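Local coordinates for protein benzoylformate decarboxylase (PDB 4Q9D) that belongs to the thiamine pyrophosphate-dependent enzyme family, has three domains each built round a parallel beta sheet, and binds a magnesium ion, at residues A149-M154 / R177-R182; A194-A199 / Y267-V272. All coordinates share one frame; numbering follows the deposited sequence.

Contact 1 (A149-M154 / R177-R182). With FMT (formic acid), chain G.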
loop_
_atom_site.group_PDB
_atom_site.type_symbol
_atom_site.label_atom_id
_atom_site.label_comp_id
_atom_site.label_asym_id
_atom_site.label_seq_id
_atom_site.Cartn_x
_atom_site.Cartn_y
_atom_site.Cartn_z
ATOM N N ALA B 149 17.151 -9.832 2.953
ATOM C CA ALA B 149 16.862 -10.698 4.077
ATOM C C ALA B 149 18.014 -10.750 5.085
ATOM O O ALA B 149 17.775 -10.817 6.285
ATOM C CB ALA B 149 16.541 -12.146 3.584
ATOM N N MET B 150 19.250 -10.743 4.587
ATOM C CA MET B 150 20.422 -11.065 5.400
ATOM C C MET B 150 21.087 -9.851 6.008
ATOM O O MET B 150 21.799 -9.986 6.996
ATOM C CB MET B 150 21.446 -11.871 4.597
ATOM C CG MET B 150 20.990 -13.302 4.287
ATOM S SD MET B 150 20.899 -14.302 5.813
ATOM C CE MET B 150 22.656 -14.596 6.120
ATOM N N GLN B 151 20.845 -8.666 5.442
ATOM C CA GLN B 151 21.405 -7.451 6.024
ATOM C C GLN B 151 20.596 -7.071 7.257
ATOM O O GLN B 151 19.395 -7.331 7.320
ATOM C CB GLN B 151 21.477 -6.310 5.018
ATOM C CG GLN B 151 22.411 -6.626 3.832
ATOM C CD GLN B 151 22.483 -5.476 2.841
ATOM O OE1 GLN B 151 23.574 -5.003 2.503
ATOM N NE2 GLN B 151 21.318 -5.009 2.373
ATOM N N PRO B 152 21.262 -6.480 8.257
ATOM C CA PRO B 152 20.593 -6.273 9.559
ATOM C C PRO B 152 19.627 -5.079 9.538
ATOM O O PRO B 152 19.869 -4.131 8.816
ATOM C CB PRO B 152 21.763 -5.986 10.515
ATOM C CG PRO B 152 22.857 -5.423 9.634
ATOM C CD PRO B 152 22.707 -6.199 8.307
ATOM N N PRO B 153 18.507 -5.159 10.276
ATOM C CA PRO B 153 18.077 -6.380 10.967
ATOM C C PRO B 153 17.454 -7.353 9.982
ATOM O O PRO B 153 16.732 -6.935 9.063
ATOM C CB PRO B 153 17.007 -5.862 11.940
ATOM C CG PRO B 153 16.392 -4.713 11.204
ATOM C CD PRO B 153 17.528 -4.059 10.424
ATOM N N MET B 154 17.722 -8.642 10.166
ATOM C CA MET B 154 17.250 -9.652 9.241
ATOM C C MET B 154 15.736 -9.727 9.244
ATOM O O MET B 154 15.098 -9.288 10.182
ATOM C CB MET B 154 17.830 -11.025 9.605
ATOM C CG MET B 154 19.341 -11.100 9.437
ATOM S SD MET B 154 19.973 -12.743 9.728
ATOM C CE MET B 154 21.706 -12.511 9.360
ATOM N N ARG B 177 26.980 -12.600 -4.859
ATOM C CA ARG B 177 27.443 -11.501 -4.021
ATOM C C ARG B 177 27.417 -11.934 -2.590
ATOM O O ARG B 177 26.780 -12.935 -2.267
ATOM C CB ARG B 177 26.529 -10.296 -4.194
ATOM C CG ARG B 177 26.515 -9.779 -5.616
ATOM C CD ARG B 177 25.823 -8.413 -5.619
ATOM N NE ARG B 177 24.348 -8.499 -5.546
ATOM C CZ ARG B 177 23.597 -7.874 -4.638
ATOM N NH1 ARG B 177 24.163 -7.151 -3.674
ATOM N NH2 ARG B 177 22.275 -7.959 -4.707
ATOM N N SER B 178 28.080 -11.157 -1.734
ATOM C CA SER B 178 28.001 -11.348 -0.294
ATOM C C SER B 178 27.761 -9.993 0.348
ATOM O O SER B 178 28.187 -8.970 -0.190
ATOM C CB SER B 178 29.286 -12.008 0.276
ATOM O OG SER B 178 30.401 -11.108 0.218
ATOM N N VAL B 179 27.081 -9.985 1.497
ATOM C CA VAL B 179 26.692 -8.745 2.175
ATOM C C VAL B 179 27.092 -8.770 3.671
ATOM O O VAL B 179 27.394 -9.825 4.214
ATOM C CB VAL B 179 25.167 -8.515 2.049
ATOM C CG1 VAL B 179 24.782 -8.416 0.576
ATOM C CG2 VAL B 179 24.366 -9.678 2.728
ATOM N N SER B 180 27.148 -7.600 4.299
ATOM C CA SER B 180 27.221 -7.466 5.756
ATOM C C SER B 180 26.023 -8.136 6.426
ATOM O O SER B 180 24.893 -7.808 6.068
ATOM C CB SER B 180 27.062 -5.986 6.120
ATOM O OG SER B 180 28.256 -5.311 5.957
ATOM N N THR B 181 26.236 -9.040 7.385
ATOM C CA THR B 181 25.122 -9.514 8.221
ATOM C C THR B 181 25.125 -8.829 9.594
ATOM O O THR B 181 24.259 -9.089 10.418
ATOM C CB THR B 181 25.152 -11.025 8.417
ATOM O OG1 THR B 181 26.426 -11.384 8.961
ATOM C CG2 THR B 181 24.976 -11.739 7.090
ATOM N N ARG B 182 26.101 -7.954 9.827
ATOM C CA ARG B 182 26.215 -7.219 11.083
ATOM C C ARG B 182 26.684 -5.819 10.755
ATOM O O ARG B 182 27.442 -5.629 9.799
ATOM C CB ARG B 182 27.295 -7.837 12.016
ATOM C CG ARG B 182 27.192 -9.314 12.248
ATOM C CD ARG B 182 28.162 -9.793 13.345
ATOM N NE ARG B 182 29.576 -9.563 13.006
ATOM C CZ ARG B 182 30.604 -9.884 13.795
ATOM N NH1 ARG B 182 30.388 -10.467 14.982
ATOM N NH2 ARG B 182 31.856 -9.629 13.399
HETATM C C FMT G . 26.276 -12.971 3.477
HETATM O O1 FMT G . 25.765 -14.076 3.714
HETATM O O2 FMT G . 26.464 -12.580 2.316
HETATM O O HOH W 1 21.897 -9.425 9.956
HETATM O O HOH W 2 26.269 -5.311 2.606
#
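The carbonyl oxygen M150 O accepts a hydrogen bond from water 1 at 3.0 Å and also faces the CA-H of T181 (CA to O 3.6 Å, 148° at H). The exchange is reciprocated one residue on, where Q151 CA approaches S180 O at 3.5 Å with an angle of 158°, so the backbones meet through two weak CA-H...O contacts. P152 follows, its CD 3.5 Å from S180 O and its ring against the T181 backbone. Q151, its CG beside the backbone N (chi1 -63°) and its chain extended from there, crosses V179 at about a right angle, CG lying 3.8 Å from V179 CB. Its OE1 accepts from water 2, which takes the N-H of S180; S305 of the second subunit also bonds OE1. M150 and T181 lie side by side, with M150 CE 3.8 Å from T181 CG2, while M154 CE meets T181 CB at 3.9 Å. Formic acid, probably from the crystallisation liquor, accepts through O2 from V179 N at 2.8 Å. Here the end of helix 138-150 packs on the interdomain connection between strands 157-162 and 183-185 at a subunit interface, S180 touching L314 and Q151 V315 of the second subunit.

Contact 2 (A194-A199 / Y267-V272)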
loop_
_atom_site.group_PDB
_atom_site.type_symbol
_atom_site.label_atom_id
_atom_site.label_comp_id
_atom_site.label_asym_id
_atom_site.label_seq_id
_atom_site.Cartn_x
_atom_site.Cartn_y
_atom_site.Cartn_z
ATOM N N ALA B 194 29.241 3.353 27.775
ATOM C CA ALA B 194 30.087 2.706 28.773
ATOM C C ALA B 194 30.385 3.655 29.925
ATOM O O ALA B 194 30.395 3.246 31.079
ATOM C CB ALA B 194 31.393 2.223 28.147
ATOM N N GLU B 195 30.633 4.920 29.610
ATOM C CA GLU B 195 30.884 5.901 30.648
ATOM C C GLU B 195 29.652 6.050 31.533
ATOM O O GLU B 195 29.773 6.192 32.742
ATOM C CB GLU B 195 31.268 7.263 30.055
ATOM C CG GLU B 195 32.731 7.402 29.648
ATOM C CD GLU B 195 33.706 7.117 30.805
ATOM O OE1 GLU B 195 33.369 7.394 31.987
ATOM O OE2 GLU B 195 34.812 6.595 30.528
ATOM N N ARG B 196 28.465 6.031 30.931
ATOM C CA ARG B 196 27.237 6.213 31.703
ATOM C C ARG B 196 27.033 4.989 32.619
ATOM O O ARG B 196 26.545 5.099 33.744
ATOM C CB ARG B 196 26.039 6.380 30.764
ATOM C CG ARG B 196 24.671 6.355 31.474
ATOM C CD ARG B 196 24.491 7.628 32.299
ATOM N NE ARG B 196 23.298 7.635 33.135
ATOM C CZ ARG B 196 23.236 7.074 34.339
ATOM N NH1 ARG B 196 24.310 6.447 34.827
ATOM N NH2 ARG B 196 22.108 7.143 35.050
ATOM N N ILE B 197 27.408 3.829 32.111
ATOM C CA ILE B 197 27.303 2.582 32.854
ATOM C C ILE B 197 28.288 2.610 34.040
ATOM O O ILE B 197 27.941 2.196 35.134
ATOM C CB ILE B 197 27.558 1.375 31.922
ATOM C CG1 ILE B 197 26.378 1.184 30.928
ATOM C CG2 ILE B 197 27.822 0.063 32.718
ATOM C CD1 ILE B 197 26.720 0.154 29.841
ATOM N N ASN B 198 29.504 3.110 33.822
ATOM C CA ASN B 198 30.505 3.158 34.885
ATOM C C ASN B 198 30.016 4.025 36.028
ATOM O O ASN B 198 30.336 3.779 37.184
ATOM C CB ASN B 198 31.799 3.766 34.379
ATOM C CG ASN B 198 32.579 2.843 33.502
ATOM O OD1 ASN B 198 32.440 1.610 33.552
ATOM N ND2 ASN B 198 33.443 3.437 32.691
ATOM N N ALA B 199 29.219 5.035 35.687
ATOM C CA ALA B 199 28.730 5.995 36.662
ATOM C C ALA B 199 27.538 5.498 37.463
ATOM O O ALA B 199 27.199 6.098 38.475
ATOM C CB ALA B 199 28.366 7.295 35.975
ATOM N N TYR B 267 16.568 0.663 40.557
ATOM C CA TYR B 267 17.824 0.864 39.834
ATOM C C TYR B 267 17.971 2.288 39.338
ATOM O O TYR B 267 16.986 2.948 39.029
ATOM C CB TYR B 267 17.938 -0.140 38.681
ATOM C CG TYR B 267 17.744 -1.562 39.151
ATOM C CD1 TYR B 267 18.717 -2.197 39.916
ATOM C CD2 TYR B 267 16.567 -2.259 38.859
ATOM C CE1 TYR B 267 18.544 -3.502 40.370
ATOM C CE2 TYR B 267 16.381 -3.565 39.302
ATOM C CZ TYR B 267 17.376 -4.179 40.060
ATOM O OH TYR B 267 17.201 -5.466 40.500
ATOM N N ASP B 268 19.203 2.783 39.268
ATOM C CA ASP B 268 19.391 4.119 38.735
ATOM C C ASP B 268 19.656 4.075 37.222
ATOM O O ASP B 268 19.564 5.108 36.555
ATOM C CB ASP B 268 20.470 4.927 39.510
ATOM C CG ASP B 268 21.880 4.301 39.452
ATOM O OD1 ASP B 268 22.034 3.111 39.132
ATOM O OD2 ASP B 268 22.862 5.020 39.748
ATOM N N LEU B 269 19.976 2.885 36.687
ATOM C CA LEU B 269 20.218 2.732 35.246
ATOM C C LEU B 269 19.825 1.335 34.760
ATOM O O LEU B 269 20.250 0.323 35.336
ATOM C CB LEU B 269 21.688 2.976 34.909
ATOM C CG LEU B 269 22.063 2.784 33.435
ATOM C CD1 LEU B 269 21.482 3.922 32.593
ATOM C CD2 LEU B 269 23.578 2.704 33.258
ATOM N N VAL B 270 18.990 1.289 33.718
ATOM C CA VAL B 270 18.641 0.026 33.058
ATOM C C VAL B 270 19.365 -0.042 31.718
ATOM O O VAL B 270 19.259 0.873 30.889
ATOM C CB VAL B 270 17.113 -0.124 32.873
ATOM C CG1 VAL B 270 16.795 -1.506 32.260
ATOM C CG2 VAL B 270 16.430 0.023 34.218
ATOM N N VAL B 271 20.139 -1.102 31.530
ATOM C CA VAL B 271 20.816 -1.324 30.270
ATOM C C VAL B 271 20.103 -2.429 29.489
ATOM O O VAL B 271 20.125 -3.587 29.887
ATOM C CB VAL B 271 22.262 -1.719 30.491
ATOM C CG1 VAL B 271 22.947 -1.894 29.142
ATOM C CG2 VAL B 271 22.973 -0.643 31.356
ATOM N N VAL B 272 19.454 -2.061 28.393
ATOM C CA VAL B 272 18.665 -3.025 27.630
ATOM C C VAL B 272 19.347 -3.407 26.323
ATOM O O VAL B 272 19.472 -2.576 25.408
ATOM C CB VAL B 272 17.264 -2.465 27.308
ATOM C CG1 VAL B 272 16.465 -3.527 26.548
ATOM C CG2 VAL B 272 16.551 -2.041 28.618
HETATM O O HOH W 3 23.471 6.675 37.808
#
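L269 carries the apolar part of the contact, its CD2 nestling against the helix backbone 3.7 Å from I197 CA and also touching R196 O. I197 CG1 closes the same patch, lying 3.9 Å from L269 CD2 and 3.9 Å from V271 CG2, and the isoleucine crosses both strand residues at about a right angle. L269 and V271 both direct their CB toward the helix; the axes of the short segments 194-199 and 269-272 approach to 9.5 Å, with 139° between chain directions. This is a helix packed on the parallel sheet of the Rossmann-like central domain, where L296 of the adjacent strand 294-299 also touches R196, I197 and L269.

A second kind of interaction is methyl against a flat cation. R196 has CG anti to the backbone N (chi1 171°) and a bend at chi2, which carries the guanidinium past L269 in the opposite direction and sets L269 CD1 4.0 Å above its plane, over the centre.

Polar links run through solvent and neighbours. Water 3 donates to D268 OD2 at 2.6 Å and receives a weak bond from R196 NH1. D268 OD2 and OD1 accept from the backbone N-H groups of K201 and H202.

The chemistry implies an apolar interior bordered by charge: the arginine lays a guanidinium face over leucine while D294 pairs with its NH2, and the D268 carboxylate probably adds a mild, water-mediated attraction.

Overall arrangement
The two contacts come in series along the chain, contact 1 closing before contact 2 opens, with centres 30 Å apart and nearest atoms about 14 Å apart. Contact 1 lies where helix 138-150, which belongs to the first parallel sheet's domain, meets the connection that leads into strand 183-185 and then helix 187-199 of the central domain. That same helix 187-199 supplies one side of contact 2, packed on the Rossmann-like central sheet through strand 269-273. The first is thus a meeting of one domain with the connection to the next, and the second a helix-on-sheet layer within that next domain. Their surroundings differ too: the second subunit reaches contact 1, whereas contact 2 is touched by its own chain alone.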